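Side-chain contacts in immunogenic protein MPT63/MPB63 (Mycobacterium tuberculosis, PDB 1LMI), which is a major secreted antigen whose molecular function is unknown, built as a beta-sandwich: residues N69-D74 with M123-I128; I76-L81 with P112-V117. One frame throughout, in Å; residues are numbered along the deposited sequence.

Interaction 1. Residues N69-D74 with M123-I128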
loop_
_atom_site.group_PDB
_atom_site.type_symbol
_atom_site.label_atom_id
_atom_site.label_comp_id
_atom_site.label_asym_id
_atom_site.label_seq_id
_atom_site.Cartn_x
_atom_site.Cartn_y
_atom_site.Cartn_z
ATOM N N ASN A 69 -5.008 -1.018 0.145
ATOM C CA ASN A 69 -6.337 -0.632 -0.264
ATOM C C ASN A 69 -6.369 0.893 -0.479
ATOM O O ASN A 69 -5.627 1.611 0.223
ATOM C CB ASN A 69 -7.415 -0.958 0.776
ATOM C CG ASN A 69 -7.467 -2.418 1.191
ATOM O OD1 ASN A 69 -8.199 -3.159 0.528
ATOM N ND2 ASN A 69 -6.679 -2.806 2.196
ATOM N N ALA A 70 -7.199 1.315 -1.422
ATOM C CA ALA A 70 -7.490 2.730 -1.646
ATOM C C ALA A 70 -8.907 2.995 -1.191
ATOM O O ALA A 70 -9.805 2.191 -1.446
ATOM C CB ALA A 70 -7.219 3.106 -3.086
ATOM N N ARG A 71 -9.116 4.108 -0.476
ATOM C CA ARG A 71 -10.446 4.369 0.060
ATOM C C ARG A 71 -10.872 5.806 -0.179
ATOM O O ARG A 71 -10.042 6.685 -0.402
ATOM C CB ARG A 71 -10.492 4.104 1.565
ATOM C CG ARG A 71 -10.100 2.677 1.944
ATOM C CD ARG A 71 -10.242 2.557 3.473
ATOM N NE ARG A 71 -10.016 1.157 3.836
ATOM C CZ ARG A 71 -9.731 0.765 5.068
ATOM N NH1 ARG A 71 -9.647 1.638 6.052
ATOM N NH2 ARG A 71 -9.540 -0.532 5.318
ATOM N N THR A 72 -12.177 5.995 -0.102
ATOM C CA THR A 72 -12.798 7.297 0.022
ATOM C C THR A 72 -13.010 7.630 1.500
ATOM O O THR A 72 -12.958 6.766 2.377
ATOM C CB THR A 72 -14.167 7.426 -0.669
ATOM O OG1 THR A 72 -15.068 6.591 0.097
ATOM C CG2 THR A 72 -14.086 6.948 -2.089
ATOM N N ALA A 73 -13.232 8.912 1.804
ATOM C CA ALA A 73 -13.388 9.295 3.196
ATOM C C ALA A 73 -14.532 8.593 3.919
ATOM O O ALA A 73 -14.422 8.367 5.132
ATOM C CB ALA A 73 -13.644 10.798 3.294
ATOM N N ASP A 74 -15.606 8.270 3.200
ATOM C CA ASP A 74 -16.736 7.645 3.911
ATOM C C ASP A 74 -16.529 6.148 4.062
ATOM O O ASP A 74 -17.227 5.458 4.813
ATOM C CB ASP A 74 -18.048 7.957 3.204
ATOM C CG ASP A 74 -18.103 7.523 1.757
ATOM O OD1 ASP A 74 -17.287 6.670 1.353
ATOM O OD2 ASP A 74 -18.978 8.037 1.023
ATOM N N MET A 123 -7.500 -8.697 9.728
ATOM C CA MET A 123 -7.953 -8.626 11.120
ATOM C C MET A 123 -8.314 -7.189 11.477
ATOM O O MET A 123 -9.296 -6.937 12.175
ATOM C CB MET A 123 -6.895 -9.218 12.049
ATOM C CG MET A 123 -6.360 -10.578 11.620
ATOM S SD MET A 123 -7.507 -11.918 12.013
ATOM C CE MET A 123 -7.486 -11.877 13.807
ATOM N N GLU A 124 -7.538 -6.209 11.001
ATOM C CA GLU A 124 -7.821 -4.828 11.334
ATOM C C GLU A 124 -7.021 -3.884 10.427
ATOM O O GLU A 124 -6.138 -4.378 9.743
ATOM C CB GLU A 124 -7.402 -4.516 12.776
ATOM C CG GLU A 124 -5.905 -4.629 13.006
ATOM C CD GLU A 124 -5.534 -4.680 14.481
ATOM O OE1 GLU A 124 -6.045 -3.845 15.250
ATOM O OE2 GLU A 124 -4.716 -5.578 14.824
ATOM N N ASP A 125 -7.333 -2.604 10.454
ATOM C CA ASP A 125 -6.560 -1.563 9.784
ATOM C C ASP A 125 -5.273 -1.324 10.602
ATOM O O ASP A 125 -5.331 -1.167 11.836
ATOM C CB ASP A 125 -7.278 -0.239 9.659
ATOM C CG ASP A 125 -8.377 -0.210 8.615
ATOM O OD1 ASP A 125 -8.434 -1.137 7.786
ATOM O OD2 ASP A 125 -9.203 0.733 8.676
ATOM N N LEU A 126 -4.134 -1.324 9.944
ATOM C CA LEU A 126 -2.841 -1.129 10.598
ATOM C C LEU A 126 -2.292 0.272 10.354
ATOM O O LEU A 126 -1.890 0.946 11.311
ATOM C CB LEU A 126 -1.827 -2.163 10.081
ATOM C CG LEU A 126 -2.119 -3.617 10.466
ATOM C CD1 LEU A 126 -1.073 -4.519 9.845
ATOM C CD2 LEU A 126 -2.193 -3.818 11.978
ATOM N N LEU A 127 -2.275 0.695 9.102
ATOM C CA LEU A 127 -1.666 1.973 8.700
ATOM C C LEU A 127 -2.583 2.679 7.703
ATOM O O LEU A 127 -3.111 2.022 6.790
ATOM C CB LEU A 127 -0.313 1.783 8.042
ATOM C CG LEU A 127 0.804 1.092 8.805
ATOM C CD1 LEU A 127 2.033 0.837 7.935
ATOM C CD2 LEU A 127 1.200 1.969 9.984
ATOM N N ILE A 128 -2.759 3.988 7.884
ATOM C CA ILE A 128 -3.621 4.760 6.999
ATOM C C ILE A 128 -2.923 6.053 6.601
ATOM O O ILE A 128 -2.414 6.716 7.513
ATOM C CB ILE A 128 -4.946 5.073 7.726
ATOM C CG1 ILE A 128 -5.662 3.778 8.143
ATOM C CG2 ILE A 128 -5.775 5.973 6.824
ATOM C CD1 ILE A 128 -6.913 4.053 8.951
#
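Arg-71 and Asp-125 form a bidentate salt bridge on the surface of the beta-sandwich, a worked example of opposite charges joining two strands that are not neighbours in their sheet. The grip is end-on: NH1 and NH2 each take a different carboxylate oxygen. Arg-71 NH1 donates to Asp-125 OD2 at 2.8 Å in an almost straight hydrogen bond (N-H...O 175°). Arg-71 NH2 donates to Asp-125 OD1, also at 2.8 Å, on the syn side of that oxygen though somewhat out of the carboxylate plane. Both acceptors sit close to the guanidinium plane, at its edge, yet the two flat groups are turned 42° against each other, so the pair is twisted rather than coplanar. Arg-71 can span the gap because its chain runs extended from CG to NE, while the aspartate reaches in from the opposite direction. Asn-77 OD1 accepts the N-H of NE, which helps to fix the rotation of the guanidinium about its chain. The two bonds to the positive guanidinium probably favour the ionised carboxylate of Asp-125. In sheet order, strand 116-120 runs between strands 68-71 and 125-130; the arginine side chain passes over it against Ala-118, while Asn-77, on the outermost strand 77-79, holds NE from the other neighbouring strand.

Interaction 2. Residues I76-L81 with P112-V117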
loop_
_atom_site.group_PDB
_atom_site.type_symbol
_atom_site.label_atom_id
_atom_site.label_comp_id
_atom_site.label_asym_id
_atom_site.label_seq_id
_atom_site.Cartn_x
_atom_site.Cartn_y
_atom_site.Cartn_z
ATOM N N ILE A 76 -15.702 3.771 1.150
ATOM C CA ILE A 76 -15.625 2.867 0.003
ATOM C C ILE A 76 -14.184 2.411 -0.177
ATOM O O ILE A 76 -13.227 3.180 -0.018
ATOM C CB ILE A 76 -16.129 3.507 -1.295
ATOM C CG1 ILE A 76 -17.666 3.629 -1.305
ATOM C CG2 ILE A 76 -15.650 2.772 -2.522
ATOM C CD1 ILE A 76 -18.180 4.050 -2.670
ATOM N N ASN A 77 -14.001 1.128 -0.466
ATOM C CA ASN A 77 -12.697 0.485 -0.489
ATOM C C ASN A 77 -12.415 -0.198 -1.818
ATOM O O ASN A 77 -13.294 -0.882 -2.341
ATOM C CB ASN A 77 -12.627 -0.572 0.635
ATOM C CG ASN A 77 -11.269 -1.212 0.822
ATOM O OD1 ASN A 77 -10.419 -0.712 1.583
ATOM N ND2 ASN A 77 -11.040 -2.322 0.155
ATOM N N TYR A 78 -11.204 -0.005 -2.325
ATOM C CA TYR A 78 -10.758 -0.617 -3.549
ATOM C C TYR A 78 -9.485 -1.411 -3.214
ATOM O O TYR A 78 -8.490 -0.819 -2.762
ATOM C CB TYR A 78 -10.469 0.387 -4.659
ATOM C CG TYR A 78 -11.560 1.419 -4.895
ATOM C CD1 TYR A 78 -12.781 0.990 -5.452
ATOM C CD2 TYR A 78 -11.395 2.750 -4.582
ATOM C CE1 TYR A 78 -13.795 1.908 -5.676
ATOM C CE2 TYR A 78 -12.410 3.691 -4.813
ATOM C CZ TYR A 78 -13.587 3.235 -5.351
ATOM O OH TYR A 78 -14.619 4.131 -5.602
ATOM N N ARG A 79 -9.520 -2.712 -3.404
ATOM C CA ARG A 79 -8.392 -3.579 -3.142
ATOM C C ARG A 79 -7.227 -3.267 -4.070
ATOM O O ARG A 79 -7.415 -2.960 -5.254
ATOM C CB ARG A 79 -8.781 -5.054 -3.355
ATOM C CG ARG A 79 -9.867 -5.573 -2.421
ATOM C CD ARG A 79 -9.369 -5.865 -1.004
ATOM N NE ARG A 79 -8.364 -6.912 -1.005
ATOM C CZ ARG A 79 -7.077 -6.751 -0.704
ATOM N NH1 ARG A 79 -6.576 -5.560 -0.371
ATOM N NH2 ARG A 79 -6.298 -7.826 -0.765
ATOM N N VAL A 80 -6.009 -3.410 -3.546
ATOM C CA VAL A 80 -4.839 -3.398 -4.400
ATOM C C VAL A 80 -4.908 -4.524 -5.419
ATOM O O VAL A 80 -5.416 -5.616 -5.128
ATOM C CB VAL A 80 -3.574 -3.469 -3.530
ATOM C CG1 VAL A 80 -3.343 -4.834 -2.860
ATOM C CG2 VAL A 80 -2.319 -3.172 -4.368
ATOM N N LEU A 81 -4.411 -4.218 -6.617
ATOM C CA LEU A 81 -4.319 -5.236 -7.656
ATOM C C LEU A 81 -3.000 -5.963 -7.467
ATOM O O LEU A 81 -2.048 -5.776 -8.218
ATOM C CB LEU A 81 -4.398 -4.590 -9.039
ATOM C CG LEU A 81 -5.727 -3.872 -9.267
ATOM C CD1 LEU A 81 -5.876 -3.498 -10.735
ATOM C CD2 LEU A 81 -6.892 -4.750 -8.834
ATOM N N PRO A 112 -16.556 6.526 -6.524
ATOM C CA PRO A 112 -15.908 7.825 -6.261
ATOM C C PRO A 112 -14.393 7.655 -6.144
ATOM O O PRO A 112 -13.870 6.598 -5.738
ATOM C CB PRO A 112 -16.492 8.283 -4.931
ATOM C CG PRO A 112 -17.813 7.580 -4.834
ATOM C CD PRO A 112 -17.590 6.248 -5.498
ATOM N N SER A 113 -13.676 8.712 -6.523
ATOM C CA SER A 113 -12.229 8.660 -6.477
ATOM C C SER A 113 -11.659 8.554 -5.063
ATOM O O SER A 113 -12.103 9.257 -4.145
ATOM C CB SER A 113 -11.648 9.915 -7.140
ATOM O OG SER A 113 -12.050 10.048 -8.497
ATOM N N PRO A 114 -10.624 7.742 -4.848
ATOM C CA PRO A 114 -10.078 7.654 -3.498
ATOM C C PRO A 114 -9.144 8.803 -3.140
ATOM O O PRO A 114 -8.546 9.411 -4.028
ATOM C CB PRO A 114 -9.253 6.344 -3.615
ATOM C CG PRO A 114 -8.784 6.293 -5.037
ATOM C CD PRO A 114 -9.910 6.920 -5.839
ATOM N N THR A 115 -8.983 8.998 -1.832
ATOM C CA THR A 115 -8.102 10.011 -1.302
ATOM C C THR A 115 -7.255 9.498 -0.160
ATOM O O THR A 115 -6.506 10.258 0.477
ATOM C CB THR A 115 -8.931 11.194 -0.756
ATOM O OG1 THR A 115 -9.945 10.746 0.154
ATOM C CG2 THR A 115 -9.606 11.835 -1.949
ATOM N N ILE A 116 -7.373 8.211 0.128
ATOM C CA ILE A 116 -6.771 7.558 1.277
ATOM C C ILE A 116 -6.178 6.228 0.834
ATOM O O ILE A 116 -6.705 5.557 -0.056
ATOM C CB ILE A 116 -7.858 7.305 2.330
ATOM C CG1 ILE A 116 -8.396 8.623 2.913
ATOM C CG2 ILE A 116 -7.409 6.355 3.443
ATOM C CD1 ILE A 116 -9.772 8.408 3.544
ATOM N N VAL A 117 -5.034 5.832 1.445
ATOM C CA VAL A 117 -4.573 4.462 1.282
ATOM C C VAL A 117 -4.525 3.816 2.668
ATOM O O VAL A 117 -4.149 4.443 3.651
ATOM C CB VAL A 117 -3.202 4.382 0.584
ATOM C CG1 VAL A 117 -2.606 2.980 0.624
ATOM C CG2 VAL A 117 -3.365 4.812 -0.859
#
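The Tyr-78 ring meets the 112-117 segment chiefly through its edge: Pro-112 O lies there, near the ring plane, while Pro-114 comes in obliquely, its CD 4.2 Å from Tyr-78 CE2. Beyond the edge, the phenol hydroxyl reaches the backbone. Tyr-78 OH donates to Pro-112 O at 2.6 Å, with a C=O...donor angle of 135° and the donor tilted 16° from the carbonyl plane. The same carbonyl oxygen is 3.4 Å from CE2 of Tyr-78, so it is approached by the ring's rim as well as by the hydroxyl. Pro-112 N, although 3.2 Å from Tyr-78 OH, is a proline nitrogen with no hydrogen to give, and the hydroxyl's bond to this residue is therefore to the carbonyl.

In this beta-sandwich a tyrosine on an outermost strand of one sheet thus bonds to the connection that leads from the other sheet. Strand 77-79 ends one sheet, strand 100-109 ends the other, and residues 112-115 lie on the path from strand 100-109 across to strand 116-120. Tyr-78 also packs on Val-109 and Thr-110, where that crossing starts. Pro-114, wedged against Ala-70, Val-109 and Trp-48, brings in side chains from both sheets. Immediately after it, Thr-115 and Ile-116 both face Arg-71 in a classic beta bulge, at which the chain joins the sheet.

On the outer side of this contact the packing is apolar and more exposed. Ile-76 crosses Pro-112 at about a right angle; its longer branch, extended at chi2 (-171°), carries CD1 out to 3.6 Å from CD of the proline. That same Pro-112 CD is 3.6 Å from Tyr-78 OH, so one ring carbon touches both the isoleucine methyl and the phenol oxygen.

In the fold
From the N terminus, the chain first supplies residues 69-74, then, after a short loop, 76-81; it later returns with 112-117 and finally 123-128. Interaction 2 therefore closes the shorter loop, with 30 residues between its segments, and lies nested within the loop of 48 closed by interaction 1. Their centres are about 8 Å apart, and backbone hydrogen bonds join them directly, Ala-70 with Tyr-78 and Arg-71 with Ile-116. Both reach the mixed sheet, but they do different jobs: interaction 1 bridges strands 68-71 and 125-130 within it, whereas interaction 2 fastens its edge strand 77-79 to the chain arriving from the opposing antiparallel sheet.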